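Local coordinates for protein purine nucleosidase, (IunH-1) (Sulfolobus solfataricus, PDB 3T8J) that is an alpha/beta protein of the nucleoside hydrolase family that carries a bound sodium ion, at residues 109-120 and 137-147. Numbering follows the deposited sequence. Where two conformers were deposited one is given.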
ATOM      1  N   ALA A 109     -11.912 -20.185 -28.234  1.00 23.38           N
ATOM      2  CA  ALA A 109     -12.742 -20.654 -27.123  1.00 23.30           C
ATOM      3  C   ALA A 109     -14.147 -20.964 -27.612  1.00 24.94           C
ATOM      4  O   ALA A 109     -14.784 -21.901 -27.137  1.00 26.50           O
ATOM      5  CB  ALA A 109     -12.753 -19.606 -25.982  1.00 22.91           C
ATOM      6  N   ASN A 110     -14.644 -20.194 -28.570  1.00 25.16           N
ATOM      7  CA  ASN A 110     -15.930 -20.508 -29.186  1.00 27.36           C
ATOM      8  C   ASN A 110     -15.846 -21.731 -30.084  1.00 27.70           C
ATOM      9  O   ASN A 110     -16.715 -22.613 -30.017  1.00 30.40           O
ATOM     10  CB  ASN A 110     -16.442 -19.300 -29.957  1.00 28.12           C
ATOM     11  CG  ASN A 110     -17.120 -18.273 -29.058  1.00 32.73           C
ATOM     12  OD1 ASN A 110     -18.024 -18.624 -28.297  1.00 37.40           O
ATOM     13  ND2 ASN A 110     -16.785 -17.003 -29.230  1.00 35.05           N
ATOM     14  N   GLU A 111     -14.816 -21.805 -30.932  1.00 27.72           N
ATOM     15  CA  GLU A 111     -14.687 -22.924 -31.879  1.00 28.77           C
ATOM     16  C   GLU A 111     -14.538 -24.271 -31.164  1.00 28.81           C
ATOM     17  O   GLU A 111     -15.124 -25.289 -31.608  1.00 31.49           O
ATOM     18  CB  GLU A 111     -13.497 -22.679 -32.814  1.00 28.42           C
ATOM     19  CG  GLU A 111     -13.252 -23.842 -33.762  1.00 31.09           C
ATOM     20  CD  GLU A 111     -12.177 -23.606 -34.822  1.00 35.75           C
ATOM     21  OE1 GLU A 111     -11.438 -22.593 -34.757  1.00 34.26           O
ATOM     22  OE2 GLU A 111     -12.054 -24.474 -35.731  1.00 39.66           O
ATOM     23  N   TYR A 112     -13.806 -24.268 -30.045  1.00 27.65           N
ATOM     24  CA  TYR A 112     -13.521 -25.467 -29.242  1.00 28.01           C
ATOM     25  C   TYR A 112     -14.152 -25.410 -27.838  1.00 28.58           C
ATOM     26  O   TYR A 112     -13.608 -25.972 -26.882  1.00 28.61           O
ATOM     27  CB  TYR A 112     -11.999 -25.682 -29.143  1.00 27.83           C
ATOM     28  CG  TYR A 112     -11.321 -25.887 -30.479  1.00 28.17           C
ATOM     29  CD1 TYR A 112     -11.309 -27.139 -31.081  1.00 31.94           C
ATOM     30  CD2 TYR A 112     -10.704 -24.831 -31.141  1.00 27.94           C
ATOM     31  CE1 TYR A 112     -10.683 -27.330 -32.311  1.00 33.87           C
ATOM     32  CE2 TYR A 112     -10.090 -25.019 -32.372  1.00 28.76           C
ATOM     33  CZ  TYR A 112     -10.083 -26.264 -32.941  1.00 32.39           C
ATOM     34  OH  TYR A 112      -9.461 -26.452 -34.170  1.00 34.07           O
ATOM     35  N   ALA A 113     -15.345 -24.811 -27.742  1.00 28.48           N
ATOM     36  CA  ALA A 113     -16.020 -24.617 -26.454  1.00 28.67           C
ATOM     37  C   ALA A 113     -16.137 -25.921 -25.686  1.00 29.41           C
ATOM     38  O   ALA A 113     -16.651 -26.940 -26.209  1.00 31.62           O
ATOM     39  CB  ALA A 113     -17.395 -24.000 -26.652  1.00 29.41           C
ATOM     40  N   GLY A 114     -15.665 -25.886 -24.447  1.00 29.13           N
ATOM     41  CA  GLY A 114     -15.740 -27.014 -23.558  1.00 31.19           C
ATOM     42  C   GLY A 114     -14.597 -27.992 -23.660  1.00 31.94           C
ATOM     43  O   GLY A 114     -14.503 -28.911 -22.829  1.00 33.53           O
ATOM     44  N   GLU A 115     -13.727 -27.817 -24.660  1.00 30.54           N
ATOM     45  CA  GLU A 115     -12.591 -28.712 -24.839  0.50 31.27           C
ATOM     46  C   GLU A 115     -11.248 -27.971 -24.873  1.00 30.01           C
ATOM     47  O   GLU A 115     -10.202 -28.589 -24.677  1.00 31.79           O
ATOM     48  CB  GLU A 115     -12.761 -29.529 -26.116  0.50 32.59           C
ATOM     49  CG  GLU A 115     -14.024 -30.408 -26.157  0.50 35.85           C
ATOM     50  CD  GLU A 115     -14.207 -31.282 -24.921  0.50 39.57           C
ATOM     51  OE1 GLU A 115     -13.204 -31.691 -24.291  0.50 42.81           O
ATOM     52  OE2 GLU A 115     -15.372 -31.576 -24.569  0.50 44.58           O
ATOM     53  N   LEU A 116     -11.271 -26.659 -25.084  1.00 26.86           N
ATOM     54  CA  LEU A 116     -10.007 -25.919 -25.233  1.00 24.90           C
ATOM     55  C   LEU A 116      -9.245 -25.868 -23.913  1.00 23.88           C
ATOM     56  O   LEU A 116      -9.818 -25.544 -22.867  1.00 24.01           O
ATOM     57  CB  LEU A 116     -10.242 -24.488 -25.743  1.00 23.92           C
ATOM     58  CG  LEU A 116      -9.003 -23.721 -26.211  1.00 23.31           C
ATOM     59  CD1 LEU A 116      -8.326 -24.429 -27.381  1.00 25.56           C
ATOM     60  CD2 LEU A 116      -9.408 -22.292 -26.554  1.00 25.40           C
ATOM     61  N   GLU A 117      -7.937 -26.137 -23.975  1.00 22.34           N
ATOM     62  CA  GLU A 117      -7.065 -26.010 -22.839  1.00 20.90           C
ATOM     63  C   GLU A 117      -6.053 -24.913 -23.119  1.00 21.71           C
ATOM     64  O   GLU A 117      -5.628 -24.731 -24.262  1.00 22.26           O
ATOM     65  CB  GLU A 117      -6.382 -27.341 -22.524  1.00 22.36           C
ATOM     66  CG  GLU A 117      -7.438 -28.454 -22.210  1.00 23.95           C
ATOM     67  CD  GLU A 117      -6.812 -29.789 -21.839  1.00 25.95           C
ATOM     68  OE1 GLU A 117      -6.088 -29.835 -20.820  1.00 26.73           O
ATOM     69  OE2 GLU A 117      -7.077 -30.811 -22.550  1.00 28.58           O
ATOM     70  N   PHE A 118      -5.683 -24.188 -22.082  1.00 20.36           N
ATOM     71  CA  PHE A 118      -4.776 -23.033 -22.216  1.00 19.30           C
ATOM     72  C   PHE A 118      -3.511 -23.279 -21.410  1.00 20.30           C
ATOM     73  O   PHE A 118      -3.559 -23.409 -20.190  1.00 20.73           O
ATOM     74  CB  PHE A 118      -5.486 -21.748 -21.734  1.00 19.50           C
ATOM     75  CG  PHE A 118      -4.815 -20.479 -22.130  1.00 20.01           C
ATOM     76  CD1 PHE A 118      -5.229 -19.779 -23.257  1.00 21.21           C
ATOM     77  CD2 PHE A 118      -3.796 -19.948 -21.355  1.00 20.76           C
ATOM     78  CE1 PHE A 118      -4.592 -18.591 -23.634  1.00 22.07           C
ATOM     79  CE2 PHE A 118      -3.150 -18.751 -21.728  1.00 21.32           C
ATOM     80  CZ  PHE A 118      -3.581 -18.068 -22.870  1.00 20.73           C
ATOM     81  N   LEU A 119      -2.362 -23.340 -22.100  1.00 19.84           N
ATOM     82  CA  LEU A 119      -1.080 -23.573 -21.441  1.00 19.76           C
ATOM     83  C   LEU A 119      -0.416 -22.206 -21.224  1.00 19.64           C
ATOM     84  O   LEU A 119       0.176 -21.617 -22.143  1.00 20.00           O
ATOM     85  CB  LEU A 119      -0.239 -24.537 -22.278  1.00 20.76           C
ATOM     86  CG  LEU A 119       1.135 -24.901 -21.736  1.00 21.85           C
ATOM     87  CD1 LEU A 119       1.084 -25.526 -20.339  1.00 22.12           C
ATOM     88  CD2 LEU A 119       1.863 -25.841 -22.715  1.00 22.44           C
ATOM     89  N   ALA A 120      -0.611 -21.697 -20.002  1.00 19.18           N
ATOM     90  CA  ALA A 120      -0.182 -20.377 -19.565  1.00 18.68           C
ATOM     91  C   ALA A 120       1.185 -20.498 -18.911  1.00 19.54           C
ATOM     92  O   ALA A 120       1.308 -20.524 -17.676  1.00 20.10           O
ATOM     93  CB  ALA A 120      -1.211 -19.785 -18.570  1.00 19.48           C
ATOM     94  N   ILE A 137     -15.524 -17.002 -21.566  1.00 24.65           N
ATOM     95  CA  ILE A 137     -14.428 -17.937 -21.810  1.00 24.57           C
ATOM     96  C   ILE A 137     -14.076 -18.774 -20.577  1.00 24.02           C
ATOM     97  O   ILE A 137     -13.403 -19.790 -20.689  1.00 23.68           O
ATOM     98  CB  ILE A 137     -13.128 -17.263 -22.400  1.00 23.72           C
ATOM     99  CG1 ILE A 137     -12.431 -16.331 -21.392  1.00 22.82           C
ATOM    100  CG2 ILE A 137     -13.436 -16.521 -23.694  1.00 24.86           C
ATOM    101  CD1 ILE A 137     -11.073 -15.793 -21.890  1.00 23.31           C
ATOM    102  N   VAL A 138     -14.534 -18.371 -19.389  1.00 24.08           N
ATOM    103  CA  VAL A 138     -14.256 -19.143 -18.188  1.00 24.74           C
ATOM    104  C   VAL A 138     -14.904 -20.548 -18.249  1.00 26.61           C
ATOM    105  O   VAL A 138     -14.290 -21.522 -17.824  1.00 28.12           O
ATOM    106  CB  VAL A 138     -14.714 -18.400 -16.929  1.00 25.61           C
ATOM    107  CG1 VAL A 138     -14.735 -19.323 -15.726  1.00 28.74           C
ATOM    108  CG2 VAL A 138     -13.823 -17.202 -16.655  1.00 26.34           C
ATOM    109  N   LYS A 139     -16.095 -20.645 -18.808  1.00 27.64           N
ATOM    110  CA  LYS A 139     -16.683 -21.972 -19.035  1.00 29.46           C
ATOM    111  C   LYS A 139     -16.163 -22.629 -20.307  1.00 29.18           C
ATOM    112  O   LYS A 139     -15.968 -23.868 -20.342  1.00 32.55           O
ATOM    113  CB  LYS A 139     -18.196 -21.942 -19.058  1.00 31.04           C
ATOM    114  CG  LYS A 139     -18.756 -23.383 -19.219  1.00 31.92           C
ATOM    115  CD  LYS A 139     -20.136 -23.543 -18.773  1.00 34.55           C
ATOM    116  CE  LYS A 139     -20.646 -24.905 -19.204  1.00 34.59           C
ATOM    117  NZ  LYS A 139     -22.027 -25.140 -18.699  1.00 35.75           N
ATOM    118  N   LYS A 140     -15.958 -21.839 -21.364  1.00 26.47           N
ATOM    119  CA  LYS A 140     -15.573 -22.402 -22.670  1.00 26.42           C
ATOM    120  C   LYS A 140     -14.164 -23.004 -22.673  1.00 26.05           C
ATOM    121  O   LYS A 140     -13.897 -23.966 -23.409  1.00 26.58           O
ATOM    122  CB  LYS A 140     -15.703 -21.360 -23.787  1.00 26.65           C
ATOM    123  CG  LYS A 140     -17.139 -20.929 -24.005  1.00 28.18           C
ATOM    124  CD  LYS A 140     -17.277 -19.736 -24.898  1.00 31.75           C
ATOM    125  CE  LYS A 140     -18.751 -19.340 -25.017  1.00 34.49           C
ATOM    126  NZ  LYS A 140     -18.913 -18.087 -25.804  1.00 38.50           N
ATOM    127  N   ILE A 141     -13.269 -22.446 -21.871  1.00 24.80           N
ATOM    128  CA  ILE A 141     -11.964 -23.060 -21.678  1.00 24.41           C
ATOM    129  C   ILE A 141     -12.057 -24.123 -20.574  1.00 24.78           C
ATOM    130  O   ILE A 141     -12.434 -23.836 -19.405  1.00 27.45           O
ATOM    131  CB  ILE A 141     -10.901 -21.983 -21.363  1.00 22.90           C
ATOM    132  CG1 ILE A 141     -10.715 -21.080 -22.583  1.00 23.18           C
ATOM    133  CG2 ILE A 141      -9.610 -22.640 -20.839  1.00 24.93           C
ATOM    134  CD1 ILE A 141      -9.874 -19.808 -22.318  1.00 24.84           C
ATOM    135  N   LYS A 142     -11.739 -25.360 -20.935  1.00 24.96           N
ATOM    136  CA  LYS A 142     -11.820 -26.509 -20.039  1.00 26.62           C
ATOM    137  C   LYS A 142     -10.844 -26.429 -18.864  1.00 26.01           C
ATOM    138  O   LYS A 142     -11.159 -26.795 -17.731  1.00 26.74           O
ATOM    139  CB  LYS A 142     -11.554 -27.792 -20.868  1.00 27.70           C
ATOM    140  CG  LYS A 142     -11.542 -29.071 -20.091  1.00 33.78           C
ATOM    141  CD  LYS A 142     -11.399 -30.274 -21.002  1.00 38.15           C
ATOM    142  CE  LYS A 142     -11.409 -31.560 -20.199  1.00 43.66           C
ATOM    143  NZ  LYS A 142     -11.637 -32.737 -21.058  1.00 47.92           N
ATOM    144  N   LYS A 143      -9.628 -25.960 -19.132  1.00 24.20           N
ATOM    145  CA  LYS A 143      -8.546 -26.053 -18.182  1.00 23.68           C
ATOM    146  C   LYS A 143      -7.483 -24.994 -18.504  1.00 22.33           C
ATOM    147  O   LYS A 143      -7.202 -24.775 -19.671  1.00 22.46           O
ATOM    148  CB  LYS A 143      -7.913 -27.443 -18.269  1.00 25.87           C
ATOM    149  CG  LYS A 143      -6.931 -27.762 -17.204  1.00 27.63           C
ATOM    150  CD  LYS A 143      -7.610 -27.953 -15.850  1.00 29.52           C
ATOM    151  CE  LYS A 143      -6.567 -28.109 -14.799  1.00 30.69           C
ATOM    152  NZ  LYS A 143      -7.180 -28.520 -13.498  1.00 30.64           N
ATOM    153  N   VAL A 144      -6.957 -24.358 -17.457  1.00 20.41           N
ATOM    154  CA  VAL A 144      -5.777 -23.465 -17.558  1.00 20.13           C
ATOM    155  C   VAL A 144      -4.665 -24.110 -16.749  1.00 21.01           C
ATOM    156  O   VAL A 144      -4.797 -24.327 -15.534  1.00 22.42           O
ATOM    157  CB  VAL A 144      -6.089 -22.054 -17.063  1.00 19.49           C
ATOM    158  CG1 VAL A 144      -4.882 -21.130 -17.274  1.00 20.11           C
ATOM    159  CG2 VAL A 144      -7.317 -21.507 -17.811  1.00 22.00           C
ATOM    160  N   TRP A 145      -3.534 -24.358 -17.425  1.00 20.72           N
ATOM    161  CA  TRP A 145      -2.322 -24.909 -16.820  1.00 20.73           C
ATOM    162  C   TRP A 145      -1.321 -23.763 -16.672  1.00 19.80           C
ATOM    163  O   TRP A 145      -0.855 -23.241 -17.668  1.00 20.79           O
ATOM    164  CB  TRP A 145      -1.754 -26.006 -17.718  1.00 20.95           C
ATOM    165  CG  TRP A 145      -2.695 -27.151 -18.031  1.00 22.32           C
ATOM    166  CD1 TRP A 145      -3.481 -27.310 -19.153  1.00 23.72           C
ATOM    167  CD2 TRP A 145      -2.911 -28.323 -17.233  1.00 23.47           C
ATOM    168  NE1 TRP A 145      -4.162 -28.502 -19.086  1.00 24.03           N
ATOM    169  CE2 TRP A 145      -3.846 -29.134 -17.910  1.00 25.01           C
ATOM    170  CE3 TRP A 145      -2.421 -28.754 -15.994  1.00 25.34           C
ATOM    171  CZ2 TRP A 145      -4.277 -30.341 -17.393  1.00 26.44           C
ATOM    172  CZ3 TRP A 145      -2.858 -29.966 -15.488  1.00 27.53           C
ATOM    173  CH2 TRP A 145      -3.788 -30.734 -16.183  1.00 27.81           C
ATOM    174  N   VAL A 146      -1.074 -23.353 -15.444  1.00 19.72           N
ATOM    175  CA  VAL A 146      -0.278 -22.150 -15.152  1.00 19.77           C
ATOM    176  C   VAL A 146       1.096 -22.531 -14.621  1.00 21.01           C
ATOM    177  O   VAL A 146       1.206 -23.260 -13.626  1.00 22.21           O
ATOM    178  CB  VAL A 146      -0.982 -21.268 -14.103  1.00 19.05           C
ATOM    179  CG1 VAL A 146      -0.087 -20.075 -13.690  1.00 20.03           C
ATOM    180  CG2 VAL A 146      -2.325 -20.737 -14.622  1.00 19.48           C
ATOM    181  N   MET A 147       2.145 -22.063 -15.297  1.00 20.06           N
ATOM    182  CA  MET A 147       3.477 -22.063 -14.686  1.00 20.01           C
ATOM    183  C   MET A 147       3.574 -20.690 -14.019  1.00 20.03           C
ATOM    184  O   MET A 147       3.540 -19.642 -14.710  1.00 19.40           O
ATOM    185  CB  MET A 147       4.605 -22.221 -15.702  1.00 20.84           C
ATOM    186  CG  MET A 147       5.969 -22.471 -15.062  1.00 21.54           C
ATOM    187  SD  MET A 147       6.682 -20.947 -14.352  1.00 22.78           S
ATOM    188  CE  MET A 147       7.238 -21.551 -12.753  1.00 24.53           C
TER
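The indole of W145 meets E117 at its edge: NE1 donates to E117 OE1 (2.9 Å), which lies in the ring plane and is approached on the anti side of the carboxylate, the two planes turned 40° apart. One face of the same indole carries CG of K143, offset toward the rim, whereas the F118 ring has the CB of A120 in plane at its edge. E117 reaches the indole because its CG stands beside the backbone N (chi1 -60°) and the chain then runs extended, alongside W145. A salt bridge from E117 OE2 to R2 holds the other carboxylate oxygen, so each carboxylate oxygen has a partner of its own.

The case illustrates parallel strand pairing: hydrogen bonds from F118 N to K143 O (2.9 Å), from W145 N to F118 O and from A120 N to W145 O stitch 116-120 to 141-147. E117, L119 and W145 line one face of the sheet; F118, A120, V144 and V146 line the other, with A120 CB 4.1 Å from V144 CG1. Before the strands, G114 N donates to K140 O (2.8 Å), while the extended side chain of K140 passes the carbonyl of A109 and ends with NZ 2.7 Å from N110 OD1; S136 is a second partner of this ammonium.

Strand 116-120 lies between 3-8 and 141-147, and helix 125-133 belongs to the right-handed beta-alpha-beta crossover joining the pair. That helix packs L127 on F118 and V144, while helix 237-246 meets L119 and W145 on the opposite face.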